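Local coordinates for protein ORF10 (Moritella marina, PDB 6RIW) that probably catalyses beta-ketoacyl condensation, serving as the ketosynthase and chain length factor didomain of a larger polyunsaturated fatty acid synthase protein, at residues A[269-274]-A[454-459]; A[595-600]-A[622-627]; A[298-303]-A[438-443]; A[80-85]-A[163-168]. All blocks are in the same frame, centred on the assembly; numbering follows the deposited sequence.

Contact 1 (A[269-274]-A[454-459])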
loop_
_atom_site.group_PDB
_atom_site.type_symbol
_atom_site.label_atom_id
_atom_site.label_comp_id
_atom_site.label_asym_id
_atom_site.label_seq_id
_atom_site.Cartn_x
_atom_site.Cartn_y
_atom_site.Cartn_z
ATOM N N LYS A 269 4.502 18.428 15.361
ATOM C CA LYS A 269 3.745 19.667 15.503
ATOM C C LYS A 269 4.544 20.804 14.882
ATOM O O LYS A 269 5.768 20.721 14.762
ATOM C CB LYS A 269 3.442 19.997 16.985
ATOM C CG LYS A 269 2.391 19.080 17.637
ATOM C CD LYS A 269 2.360 19.264 19.166
ATOM C CE LYS A 269 1.821 20.639 19.568
ATOM N NZ LYS A 269 1.370 20.663 21.005
ATOM N N ARG A 270 3.845 21.856 14.453
ATOM C CA ARG A 270 4.544 23.078 14.075
ATOM C C ARG A 270 5.336 23.576 15.286
ATOM O O ARG A 270 4.867 23.494 16.422
ATOM C CB ARG A 270 3.540 24.142 13.583
ATOM C CG ARG A 270 2.823 23.754 12.274
ATOM C CD ARG A 270 1.750 24.762 11.839
ATOM N NE ARG A 270 0.692 24.855 12.835
ATOM C CZ ARG A 270 -0.450 24.177 12.789
ATOM N NH1 ARG A 270 -1.338 24.300 13.766
ATOM N NH2 ARG A 270 -0.710 23.362 11.775
ATOM N N GLN A 271 6.562 24.042 15.045
ATOM C CA GLN A 271 7.432 24.411 16.166
ATOM C C GLN A 271 6.798 25.483 17.046
ATOM O O GLN A 271 6.923 25.432 18.275
ATOM C CB GLN A 271 8.791 24.893 15.660
ATOM C CG GLN A 271 9.829 25.039 16.792
ATOM C CD GLN A 271 10.961 25.958 16.400
ATOM O OE1 GLN A 271 10.891 26.629 15.372
ATOM N NE2 GLN A 271 12.016 25.985 17.207
ATOM N N SER A 272 6.096 26.446 16.439
ATOM C CA SER A 272 5.402 27.475 17.219
ATOM C C SER A 272 4.467 26.859 18.254
ATOM O O SER A 272 4.432 27.296 19.411
ATOM C CB SER A 272 4.618 28.402 16.289
ATOM O OG SER A 272 3.718 27.659 15.490
ATOM N N ASP A 273 3.695 25.840 17.857
ATOM C CA ASP A 273 2.769 25.212 18.794
ATOM C C ASP A 273 3.516 24.375 19.825
ATOM O O ASP A 273 3.116 24.317 20.995
ATOM C CB ASP A 273 1.754 24.340 18.040
ATOM C CG ASP A 273 0.866 25.145 17.090
ATOM O OD1 ASP A 273 0.824 26.393 17.200
ATOM O OD2 ASP A 273 0.202 24.525 16.221
ATOM N N ALA A 274 4.601 23.713 19.412
ATOM C CA ALA A 274 5.348 22.878 20.347
ATOM C C ALA A 274 6.003 23.724 21.435
ATOM O O ALA A 274 6.037 23.324 22.604
ATOM C CB ALA A 274 6.411 22.058 19.606
ATOM N N GLN A 454 14.279 25.845 21.177
ATOM C CA GLN A 454 13.068 26.599 21.469
ATOM C C GLN A 454 12.958 27.886 20.659
ATOM O O GLN A 454 11.895 28.518 20.674
ATOM C CB GLN A 454 12.994 26.930 22.965
ATOM C CG GLN A 454 13.099 25.725 23.887
ATOM C CD GLN A 454 11.954 24.745 23.705
ATOM O OE1 GLN A 454 10.797 25.061 24.003
ATOM N NE2 GLN A 454 12.270 23.545 23.217
ATOM N N THR A 455 14.013 28.272 19.939
ATOM C CA THR A 455 14.040 29.532 19.204
ATOM C C THR A 455 13.195 29.433 17.936
ATOM O O THR A 455 13.447 28.578 17.081
ATOM C CB THR A 455 15.478 29.908 18.847
ATOM O OG1 THR A 455 16.262 29.980 20.046
ATOM C CG2 THR A 455 15.515 31.253 18.132
ATOM N N LEU A 456 12.217 30.326 17.801
ATOM C CA LEU A 456 11.348 30.348 16.632
ATOM C C LEU A 456 11.969 31.162 15.508
ATOM O O LEU A 456 12.720 32.112 15.747
ATOM C CB LEU A 456 9.979 30.932 16.982
ATOM C CG LEU A 456 9.213 30.193 18.079
ATOM C CD1 LEU A 456 7.810 30.748 18.217
ATOM C CD2 LEU A 456 9.170 28.703 17.787
ATOM N N GLU A 457 11.646 30.780 14.274
ATOM C CA GLU A 457 12.060 31.561 13.118
ATOM C C GLU A 457 11.267 32.854 13.059
ATOM O O GLU A 457 10.066 32.883 13.354
ATOM C CB GLU A 457 11.839 30.797 11.809
ATOM C CG GLU A 457 12.413 29.396 11.743
ATOM C CD GLU A 457 11.612 28.506 10.786
ATOM O OE1 GLU A 457 10.482 28.064 11.153
ATOM O OE2 GLU A 457 12.120 28.285 9.657
ATOM N N THR A 458 11.936 33.927 12.652
ATOM C CA THR A 458 11.221 35.185 12.506
ATOM C C THR A 458 10.487 35.240 11.174
ATOM O O THR A 458 9.402 35.827 11.087
ATOM C CB THR A 458 12.192 36.361 12.660
ATOM O OG1 THR A 458 11.472 37.590 12.534
ATOM C CG2 THR A 458 13.295 36.297 11.607
ATOM N N ASN A 459 11.038 34.601 10.146
ATOM C CA ASN A 459 10.424 34.590 8.828
ATOM C C ASN A 459 10.488 33.177 8.267
ATOM O O ASN A 459 11.550 32.546 8.281
ATOM C CB ASN A 459 11.127 35.569 7.886
ATOM C CG ASN A 459 10.226 36.038 6.761
ATOM O OD1 ASN A 459 10.494 37.058 6.127
ATOM N ND2 ASN A 459 9.144 35.298 6.510
HETATM O O HOH W 1 10.008 28.503 13.842
#
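At the N-terminal turn of helix 271-277, Gln271 reaches Thr455, Leu456 and Glu457 in the linker that joins the two thiolase-like halves of the didomain. The CG of Gln271 is anti to its backbone N (chi1 -169°), and from there the extended chain carries the amide to the linker backbone. Gln271 NE2 donates to Thr455 O at 3.0 Å, with an angle of 142° at the hydrogen. The donor sits above the carbonyl plane, about 61° out of it. The same NE2 also donates to Thr453 O, so two linker carbonyls hold it. On the other branch, a water donates to Gln271 OE1 at 2.6 Å. That water accepts from Glu457 N at 2.8 Å and donates to Glu457 OE1, also at 2.8 Å. Asn3 adds bonds to both OE1 atoms, its ND2 to Gln271 and its backbone N to Glu457. The Glu457 side chain lies about 5 Å from the magnesium ion bound at Met1 and Lys286. An alanine at Gln271 would probably leave Thr453 O, Thr455 O and the bridging water without their amide partner and open a gap beside Leu456. Leu456 and Gln271 slide past each other in opposite directions, with Leu456 CD2 3.6 Å from Gln271 CD and 4.0 Å from Ser272 CA.

Contact 2 (A[595-600]-A[622-627])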
loop_
_atom_site.group_PDB
_atom_site.type_symbol
_atom_site.label_atom_id
_atom_site.label_comp_id
_atom_site.label_asym_id
_atom_site.label_seq_id
_atom_site.Cartn_x
_atom_site.Cartn_y
_atom_site.Cartn_z
ATOM N N VAL A 595 3.285 -22.257 -3.550
ATOM C CA VAL A 595 4.582 -22.607 -2.965
ATOM C C VAL A 595 4.413 -23.575 -1.798
ATOM O O VAL A 595 5.184 -24.537 -1.642
ATOM C CB VAL A 595 5.315 -21.326 -2.538
ATOM C CG1 VAL A 595 6.439 -21.644 -1.593
ATOM C CG2 VAL A 595 5.809 -20.562 -3.786
ATOM N N ASN A 596 3.376 -23.370 -0.993
ATOM C CA ASN A 596 3.220 -24.137 0.243
ATOM C C ASN A 596 2.853 -25.595 -0.019
ATOM O O ASN A 596 2.996 -26.435 0.883
ATOM C CB ASN A 596 2.163 -23.460 1.116
ATOM C CG ASN A 596 2.459 -23.571 2.593
ATOM O OD1 ASN A 596 2.421 -22.572 3.314
ATOM N ND2 ASN A 596 2.698 -24.802 3.072
ATOM N N LEU A 597 2.418 -25.925 -1.236
ATOM C CA LEU A 597 2.088 -27.315 -1.524
ATOM C C LEU A 597 3.306 -28.233 -1.385
ATOM O O LEU A 597 3.122 -29.441 -1.261
ATOM C CB LEU A 597 1.468 -27.443 -2.919
ATOM C CG LEU A 597 0.071 -26.812 -3.022
ATOM C CD1 LEU A 597 -0.402 -26.790 -4.491
ATOM C CD2 LEU A 597 -0.901 -27.590 -2.185
ATOM N N THR A 598 4.528 -27.682 -1.414
ATOM C CA THR A 598 5.749 -28.439 -1.096
ATOM C C THR A 598 5.595 -29.284 0.170
ATOM O O THR A 598 5.811 -30.503 0.162
ATOM C CB THR A 598 6.930 -27.474 -0.920
ATOM O OG1 THR A 598 7.266 -26.901 -2.188
ATOM C CG2 THR A 598 8.157 -28.209 -0.364
ATOM N N THR A 599 5.255 -28.649 1.280
ATOM C CA THR A 599 5.130 -29.414 2.510
ATOM C C THR A 599 3.736 -29.965 2.689
ATOM O O THR A 599 3.570 -30.998 3.349
ATOM C CB THR A 599 5.518 -28.560 3.725
ATOM O OG1 THR A 599 4.831 -27.301 3.677
ATOM C CG2 THR A 599 7.025 -28.313 3.737
ATOM N N GLN A 600 2.719 -29.325 2.102
ATOM C CA GLN A 600 1.373 -29.887 2.206
ATOM C C GLN A 600 1.290 -31.260 1.548
ATOM O O GLN A 600 0.692 -32.185 2.115
ATOM C CB GLN A 600 0.345 -28.953 1.581
ATOM C CG GLN A 600 0.097 -27.736 2.422
ATOM C CD GLN A 600 -0.762 -26.762 1.686
ATOM O OE1 GLN A 600 -0.240 -25.857 1.026
ATOM N NE2 GLN A 600 -2.090 -26.959 1.753
ATOM N N ASN A 622 4.701 -30.923 -8.350
ATOM C CA ASN A 622 4.788 -29.956 -9.447
ATOM C C ASN A 622 3.480 -29.854 -10.225
ATOM O O ASN A 622 3.105 -28.763 -10.680
ATOM C CB ASN A 622 5.930 -30.341 -10.381
ATOM C CG ASN A 622 7.280 -29.981 -9.814
ATOM O OD1 ASN A 622 7.380 -29.139 -8.913
ATOM N ND2 ASN A 622 8.331 -30.619 -10.324
ATOM N N ILE A 623 2.776 -30.974 -10.393
ATOM C CA ILE A 623 1.495 -30.951 -11.096
ATOM C C ILE A 623 0.483 -30.110 -10.328
ATOM O O ILE A 623 -0.225 -29.279 -10.908
ATOM C CB ILE A 623 0.969 -32.377 -11.314
ATOM C CG1 ILE A 623 1.881 -33.172 -12.257
ATOM C CG2 ILE A 623 -0.465 -32.347 -11.873
ATOM C CD1 ILE A 623 1.556 -34.658 -12.196
ATOM N N ALA A 624 0.388 -30.338 -9.017
ATOM C CA ALA A 624 -0.526 -29.556 -8.179
ATOM C C ALA A 624 -0.139 -28.080 -8.165
ATOM O O ALA A 624 -1.010 -27.211 -8.284
ATOM C CB ALA A 624 -0.542 -30.120 -6.753
ATOM N N LYS A 625 1.157 -27.782 -8.008
ATOM C CA LYS A 625 1.623 -26.394 -7.976
ATOM C C LYS A 625 1.246 -25.653 -9.253
ATOM O O LYS A 625 0.760 -24.509 -9.214
ATOM C CB LYS A 625 3.138 -26.360 -7.788
ATOM C CG LYS A 625 3.619 -26.643 -6.356
ATOM C CD LYS A 625 5.133 -26.543 -6.344
ATOM C CE LYS A 625 5.684 -26.497 -4.911
ATOM N NZ LYS A 625 7.165 -26.692 -4.926
ATOM N N ASP A 626 1.500 -26.280 -10.408
ATOM C CA ASP A 626 1.226 -25.614 -11.679
ATOM C C ASP A 626 -0.260 -25.360 -11.879
ATOM O O ASP A 626 -0.629 -24.433 -12.615
ATOM C CB ASP A 626 1.784 -26.442 -12.831
ATOM C CG ASP A 626 3.299 -26.386 -12.906
ATOM O OD1 ASP A 626 3.914 -25.568 -12.172
ATOM O OD2 ASP A 626 3.886 -27.168 -13.691
ATOM N N GLY A 627 -1.117 -26.138 -11.216
ATOM C CA GLY A 627 -2.534 -25.853 -11.254
ATOM C C GLY A 627 -2.893 -24.551 -10.564
ATOM O O GLY A 627 -3.821 -23.857 -10.986
#
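Leu597 and Lys625 bring their CA atoms to 6.5 Å, the nearest backbone approach where helix 597-608 meets helix 614-628. Two kinds of contact form there, one apolar and one polar. Leu597 points its CB toward the partner helix. Its CD1 branch reaches over Ala624, lying 4.0 Å from Ala624 CB and 3.9 Å from Ala624 O. Nearer the backbone, Leu597 CB meets the aliphatic part of Lys625, 4.1 Å from its CG. The CG of Lys625 stands beside its backbone N and anti to its carbonyl carbon (chi1 -77°). From there the lysine chain is extended to its end. It passes Leu597 and brings CE within 3.8 Å of Val595 O. The ammonium group then donates to Thr598, with Lys625 NZ 2.7 Å from Thr598 OG1. The two helices follow one another in the chain, within the region between strands 576-581 and 659-663 of the second thiolase-like half. In this didomain, that region lies against the first half. Helix 129-148 of the first half is touched from both helices, through Leu597 on His138 and Ala624 on Val141. The polar end also reaches across, because Lys625 NZ makes a salt bridge with Asp56 OD2. The salt bridge probably balances the charge of this buried lysine, with the threonine hydroxyl as a further acceptor. Thr598 OG1 is placed for this by its own first torsion, which sets it beside the backbone N (chi1 -69°) while CG2 lies anti to that nitrogen.

Contact 3 (A[298-303]-A[438-443])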
loop_
_atom_site.group_PDB
_atom_site.type_symbol
_atom_site.label_atom_id
_atom_site.label_comp_id
_atom_site.label_asym_id
_atom_site.label_seq_id
_atom_site.Cartn_x
_atom_site.Cartn_y
_atom_site.Cartn_z
ATOM N N PHE A 298 15.792 0.118 -14.889
ATOM C CA PHE A 298 14.879 -0.938 -14.471
ATOM C C PHE A 298 14.210 -0.564 -13.149
ATOM O O PHE A 298 14.751 0.218 -12.363
ATOM C CB PHE A 298 15.701 -2.228 -14.354
ATOM C CG PHE A 298 14.952 -3.418 -13.821
ATOM C CD1 PHE A 298 13.909 -3.987 -14.540
ATOM C CD2 PHE A 298 15.330 -3.996 -12.613
ATOM C CE1 PHE A 298 13.236 -5.098 -14.049
ATOM C CE2 PHE A 298 14.664 -5.108 -12.123
ATOM C CZ PHE A 298 13.621 -5.658 -12.837
ATOM N N VAL A 299 13.019 -1.121 -12.896
ATOM C CA VAL A 299 12.248 -0.674 -11.732
ATOM C C VAL A 299 12.943 -0.958 -10.402
ATOM O O VAL A 299 12.577 -0.362 -9.381
ATOM C CB VAL A 299 10.830 -1.297 -11.726
ATOM C CG1 VAL A 299 10.022 -0.831 -12.941
ATOM C CG2 VAL A 299 10.901 -2.827 -11.641
ATOM N N LEU A 300 13.925 -1.857 -10.366
ATOM C CA LEU A 300 14.603 -2.159 -9.109
ATOM C C LEU A 300 15.953 -1.459 -8.959
ATOM O O LEU A 300 16.581 -1.579 -7.902
ATOM C CB LEU A 300 14.779 -3.678 -8.954
ATOM C CG LEU A 300 13.496 -4.494 -8.762
ATOM C CD1 LEU A 300 13.815 -5.973 -8.502
ATOM C CD2 LEU A 300 12.632 -3.914 -7.639
ATOM N N SER A 301 16.394 -0.696 -9.960
ATOM C CA SER A 301 17.747 -0.132 -9.947
ATOM C C SER A 301 17.723 1.373 -9.734
ATOM O O SER A 301 16.951 2.075 -10.402
ATOM C CB SER A 301 18.467 -0.448 -11.261
ATOM O OG SER A 301 18.289 -1.810 -11.617
ATOM N N PRO A 302 18.567 1.905 -8.858
ATOM C CA PRO A 302 18.551 3.348 -8.587
ATOM C C PRO A 302 19.207 4.149 -9.702
ATOM O O PRO A 302 20.090 3.667 -10.416
ATOM C CB PRO A 302 19.358 3.471 -7.292
ATOM C CG PRO A 302 20.311 2.300 -7.362
ATOM C CD PRO A 302 19.568 1.191 -8.043
ATOM N N ASN A 303 18.754 5.394 -9.832
ATOM C CA ASN A 303 19.208 6.329 -10.856
ATOM C C ASN A 303 19.823 7.525 -10.151
ATOM O O ASN A 303 19.144 8.211 -9.380
ATOM C CB ASN A 303 18.041 6.764 -11.748
ATOM C CG ASN A 303 18.484 7.481 -13.012
ATOM O OD1 ASN A 303 19.500 8.179 -13.028
ATOM N ND2 ASN A 303 17.698 7.327 -14.084
ATOM N N PHE A 438 15.902 5.644 -0.655
ATOM C CA PHE A 438 15.750 5.485 -2.104
ATOM C C PHE A 438 15.083 4.135 -2.393
ATOM O O PHE A 438 15.758 3.103 -2.468
ATOM C CB PHE A 438 17.105 5.601 -2.798
ATOM C CG PHE A 438 17.863 6.873 -2.475
ATOM C CD1 PHE A 438 17.235 8.114 -2.510
ATOM C CD2 PHE A 438 19.215 6.826 -2.156
ATOM C CE1 PHE A 438 17.936 9.286 -2.237
ATOM C CE2 PHE A 438 19.923 7.982 -1.881
ATOM C CZ PHE A 438 19.288 9.217 -1.914
ATOM N N GLY A 439 13.763 4.146 -2.583
ATOM C CA GLY A 439 13.006 2.922 -2.719
ATOM C C GLY A 439 12.944 2.367 -4.139
ATOM O O GLY A 439 13.200 3.073 -5.117
ATOM N N PHE A 440 12.593 1.078 -4.225
ATOM C CA PHE A 440 12.303 0.449 -5.507
ATOM C C PHE A 440 11.243 1.244 -6.263
ATOM O O PHE A 440 10.312 1.805 -5.672
ATOM C CB PHE A 440 11.813 -0.994 -5.296
ATOM C CG PHE A 440 12.801 -1.865 -4.569
ATOM C CD1 PHE A 440 14.112 -1.950 -5.003
ATOM C CD2 PHE A 440 12.422 -2.596 -3.450
ATOM C CE1 PHE A 440 15.041 -2.748 -4.332
ATOM C CE2 PHE A 440 13.351 -3.400 -2.762
ATOM C CZ PHE A 440 14.654 -3.474 -3.206
ATOM N N GLY A 441 11.379 1.285 -7.586
ATOM C CA GLY A 441 10.525 2.149 -8.374
ATOM C C GLY A 441 10.983 3.588 -8.433
ATOM O O GLY A 441 10.186 4.477 -8.768
ATOM N N GLY A 442 12.241 3.851 -8.105
ATOM C CA GLY A 442 12.789 5.189 -8.226
ATOM C C GLY A 442 12.255 6.220 -7.251
ATOM O O GLY A 442 12.304 7.415 -7.550
ATOM N N SER A 443 11.737 5.810 -6.091
ATOM C CA SER A 443 11.072 6.748 -5.190
ATOM C C SER A 443 12.043 7.224 -4.122
ATOM O O SER A 443 12.481 6.434 -3.280
ATOM C CB SER A 443 9.837 6.108 -4.561
ATOM O OG SER A 443 8.922 5.803 -5.596
HETATM O O HOH W 2 14.575 1.912 -8.019
#
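Leu300 and Phe440 meet at the glycine-rich turn between strands 432-439 and 443-450. Its GFGG sequence is consistent with the loop that carries the gating phenylalanine in related ketosynthases such as FabF. The two side chains cross obliquely. Phe440 CG is anti to its carbonyl carbon (chi1 -59°), which sets the base of the ring beside Leu300 CD2. That one methyl makes the contact: Leu300 CD2 lies 3.6 Å from Phe440 CD1 and 3.8 Å from Phe440 CB. Beyond this pair, Phe440 touches Ala195 and Cys196, while Leu300 touches Phe238 and Thr638. An alanine at Phe440 would probably leave Leu300 CD2 without its ring contact and open a gap beside Cys196. The backbones are joined beside this pair. Phe298 to Ser301 form a type I turn, which presents Val299 O to the facing loop. Gly441 N donates to Val299 O at 2.7 Å, with the donor nearly in line with the carbonyl. Gly441 has positive phi, where a CB would jam against the preceding carbonyl. Next to it, Gly442 and Ser443 both face Gly439 in a G1 beta bulge, and Gly442 N donates to a water at 3.0 Å.

Contact 4 (A[80-85]-A[163-168])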
loop_
_atom_site.group_PDB
_atom_site.type_symbol
_atom_site.label_atom_id
_atom_site.label_comp_id
_atom_site.label_asym_id
_atom_site.label_seq_id
_atom_site.Cartn_x
_atom_site.Cartn_y
_atom_site.Cartn_z
ATOM N N ASN A 80 -10.618 -4.844 23.598
ATOM C CA ASN A 80 -9.447 -5.712 23.731
ATOM C C ASN A 80 -9.557 -6.972 22.866
ATOM O O ASN A 80 -8.624 -7.325 22.134
ATOM C CB ASN A 80 -9.297 -6.068 25.220
ATOM C CG ASN A 80 -8.217 -7.099 25.487
ATOM O OD1 ASN A 80 -8.408 -8.307 25.293
ATOM N ND2 ASN A 80 -7.079 -6.626 25.969
ATOM N N ASP A 81 -10.694 -7.665 22.934
ATOM C CA ASP A 81 -10.837 -8.928 22.209
ATOM C C ASP A 81 -10.776 -8.736 20.694
ATOM O O ASP A 81 -10.218 -9.580 19.980
ATOM C CB ASP A 81 -12.143 -9.607 22.605
ATOM C CG ASP A 81 -12.174 -9.970 24.077
ATOM O OD1 ASP A 81 -12.993 -9.382 24.818
ATOM O OD2 ASP A 81 -11.363 -10.832 24.489
ATOM N N TYR A 82 -11.346 -7.650 20.183
ATOM C CA TYR A 82 -11.207 -7.367 18.753
ATOM C C TYR A 82 -9.743 -7.128 18.376
ATOM O O TYR A 82 -9.235 -7.718 17.414
ATOM C CB TYR A 82 -12.066 -6.161 18.380
ATOM C CG TYR A 82 -11.847 -5.688 16.958
ATOM C CD1 TYR A 82 -12.244 -6.467 15.878
ATOM C CD2 TYR A 82 -11.229 -4.474 16.702
ATOM C CE1 TYR A 82 -12.044 -6.033 14.557
ATOM C CE2 TYR A 82 -11.027 -4.032 15.394
ATOM C CZ TYR A 82 -11.433 -4.808 14.334
ATOM O OH TYR A 82 -11.204 -4.361 13.044
ATOM N N LEU A 83 -9.051 -6.249 19.107
ATOM C CA LEU A 83 -7.661 -5.939 18.754
ATOM C C LEU A 83 -6.749 -7.143 18.930
ATOM O O LEU A 83 -5.778 -7.300 18.181
ATOM C CB LEU A 83 -7.132 -4.777 19.590
ATOM C CG LEU A 83 -7.920 -3.490 19.435
ATOM C CD1 LEU A 83 -7.332 -2.381 20.296
ATOM C CD2 LEU A 83 -7.913 -3.089 17.952
ATOM N N ALA A 84 -7.027 -7.989 19.929
ATOM C CA ALA A 84 -6.240 -9.198 20.141
ATOM C C ALA A 84 -6.301 -10.156 18.959
ATOM O O ALA A 84 -5.388 -10.966 18.795
ATOM C CB ALA A 84 -6.717 -9.923 21.406
ATOM N N GLY A 85 -7.353 -10.101 18.157
ATOM C CA GLY A 85 -7.506 -10.995 17.030
ATOM C C GLY A 85 -6.975 -10.456 15.719
ATOM O O GLY A 85 -7.256 -11.039 14.669
ATOM N N LYS A 163 -8.839 -19.459 13.466
ATOM C CA LYS A 163 -9.981 -18.603 13.199
ATOM C C LYS A 163 -9.496 -17.171 13.043
ATOM O O LYS A 163 -8.756 -16.658 13.888
ATOM C CB LYS A 163 -11.012 -18.708 14.328
ATOM C CG LYS A 163 -11.755 -20.030 14.317
ATOM C CD LYS A 163 -12.536 -20.260 15.605
ATOM C CE LYS A 163 -13.795 -21.086 15.331
ATOM N NZ LYS A 163 -14.476 -21.472 16.599
ATOM N N THR A 164 -9.885 -16.534 11.940
ATOM C CA THR A 164 -9.292 -15.261 11.556
ATOM C C THR A 164 -10.381 -14.272 11.170
ATOM O O THR A 164 -11.222 -14.573 10.313
ATOM C CB THR A 164 -8.299 -15.472 10.400
ATOM O OG1 THR A 164 -7.290 -16.395 10.829
ATOM C CG2 THR A 164 -7.643 -14.162 10.002
ATOM N N HIS A 165 -10.378 -13.108 11.831
ATOM C CA HIS A 165 -11.342 -12.047 11.543
ATOM C C HIS A 165 -11.102 -11.476 10.149
ATOM O O HIS A 165 -9.962 -11.169 9.774
ATOM C CB HIS A 165 -11.213 -10.929 12.585
ATOM C CG HIS A 165 -12.373 -9.971 12.626
ATOM N ND1 HIS A 165 -12.568 -8.993 11.671
ATOM C CD2 HIS A 165 -13.363 -9.805 13.542
ATOM C CE1 HIS A 165 -13.645 -8.286 11.976
ATOM N NE2 HIS A 165 -14.143 -8.752 13.112
ATOM N N ALA A 166 -12.196 -11.296 9.407
ATOM C CA ALA A 166 -12.135 -10.785 8.032
ATOM C C ALA A 166 -11.361 -9.477 7.897
ATOM O O ALA A 166 -10.773 -9.215 6.836
ATOM C CB ALA A 166 -13.558 -10.581 7.502
ATOM N N ASP A 167 -11.362 -8.627 8.927
ATOM C CA ASP A 167 -10.639 -7.353 8.814
ATOM C C ASP A 167 -9.142 -7.564 8.575
ATOM O O ASP A 167 -8.454 -6.642 8.133
ATOM C CB ASP A 167 -10.844 -6.497 10.081
ATOM C CG ASP A 167 -12.215 -5.786 10.136
ATOM O OD1 ASP A 167 -12.974 -5.788 9.134
ATOM O OD2 ASP A 167 -12.536 -5.215 11.210
ATOM N N ASN A 168 -8.609 -8.751 8.883
ATOM C CA ASN A 168 -7.224 -9.062 8.570
ATOM C C ASN A 168 -6.937 -9.117 7.066
ATOM O O ASN A 168 -5.768 -9.124 6.676
ATOM C CB ASN A 168 -6.850 -10.385 9.234
ATOM C CG ASN A 168 -6.662 -10.228 10.737
ATOM O OD1 ASN A 168 -5.791 -9.478 11.175
ATOM N ND2 ASN A 168 -7.503 -10.896 11.529
HETATM O O HOH W 3 -8.974 -13.068 14.286
#
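Tyr82 meets His165 and Asp167 at once. Its CG, anti to the backbone N (chi1 173°), starts the ring off toward the 163-168 loop. The rim of the phenol ring points at the imidazole in a T-shaped, edge-to-face pair, with centroids 5.2 Å apart and planes at 77°. Tyr82 CE1 is the touching atom, 3.7 Å from His165 NE2 and over one face of the imidazole. The hydroxyl goes past the histidine to the carboxylate. Tyr82 OH donates to Asp167 OD2 at a modelled distance of 2.4 Å, very short and best read with caution. Tyr82 OH is also hydrogen-bonded to Tyr174 OH. A second link runs from Gly85 to the facing loop. Asn168 ND2 donates to Gly85 O at 3.2 Å, nearly straight at 168° and in the carbonyl plane. Beside it, a water donates to Gly85 O at 2.7 Å and accepts from His165 N at 2.8 Å. In the next shell, Asp167 N donates to His165 ND1 at 3.0 Å, close to the ring plane, which fixes the turn of the imidazole. The other end of the Asn168 amide, OD1, accepts from Asp87 N. Asp167 OD1 has a salt bridge with Arg873 and a hydrogen bond from Tyr708, both in the second ketosynthase-like half. The arrangement is consistent with the interface between the two thiolase-like halves, as in ketosynthase-chain length factor pairs.

From the N terminus, contact 4 closes first, joining helix 80-84 to the loop before helix 174-183. Contact 1 opens next at residues 269-274 and closes at 454-459. Contact 3 is nested inside that loop, joining 298-303 to 438-443. Contact 2 follows in series, closing a short loop between neighbouring helices in the second half. No two contacts cross. Contacts 3 and 4 tie parts of the first thiolase-like half together, contact 1 ties that half to the interdomain linker, and contact 2 lies in the second half. Contacts 1 and 2 sit on opposite sides of the chain's centre, their own centres about 59 Å apart.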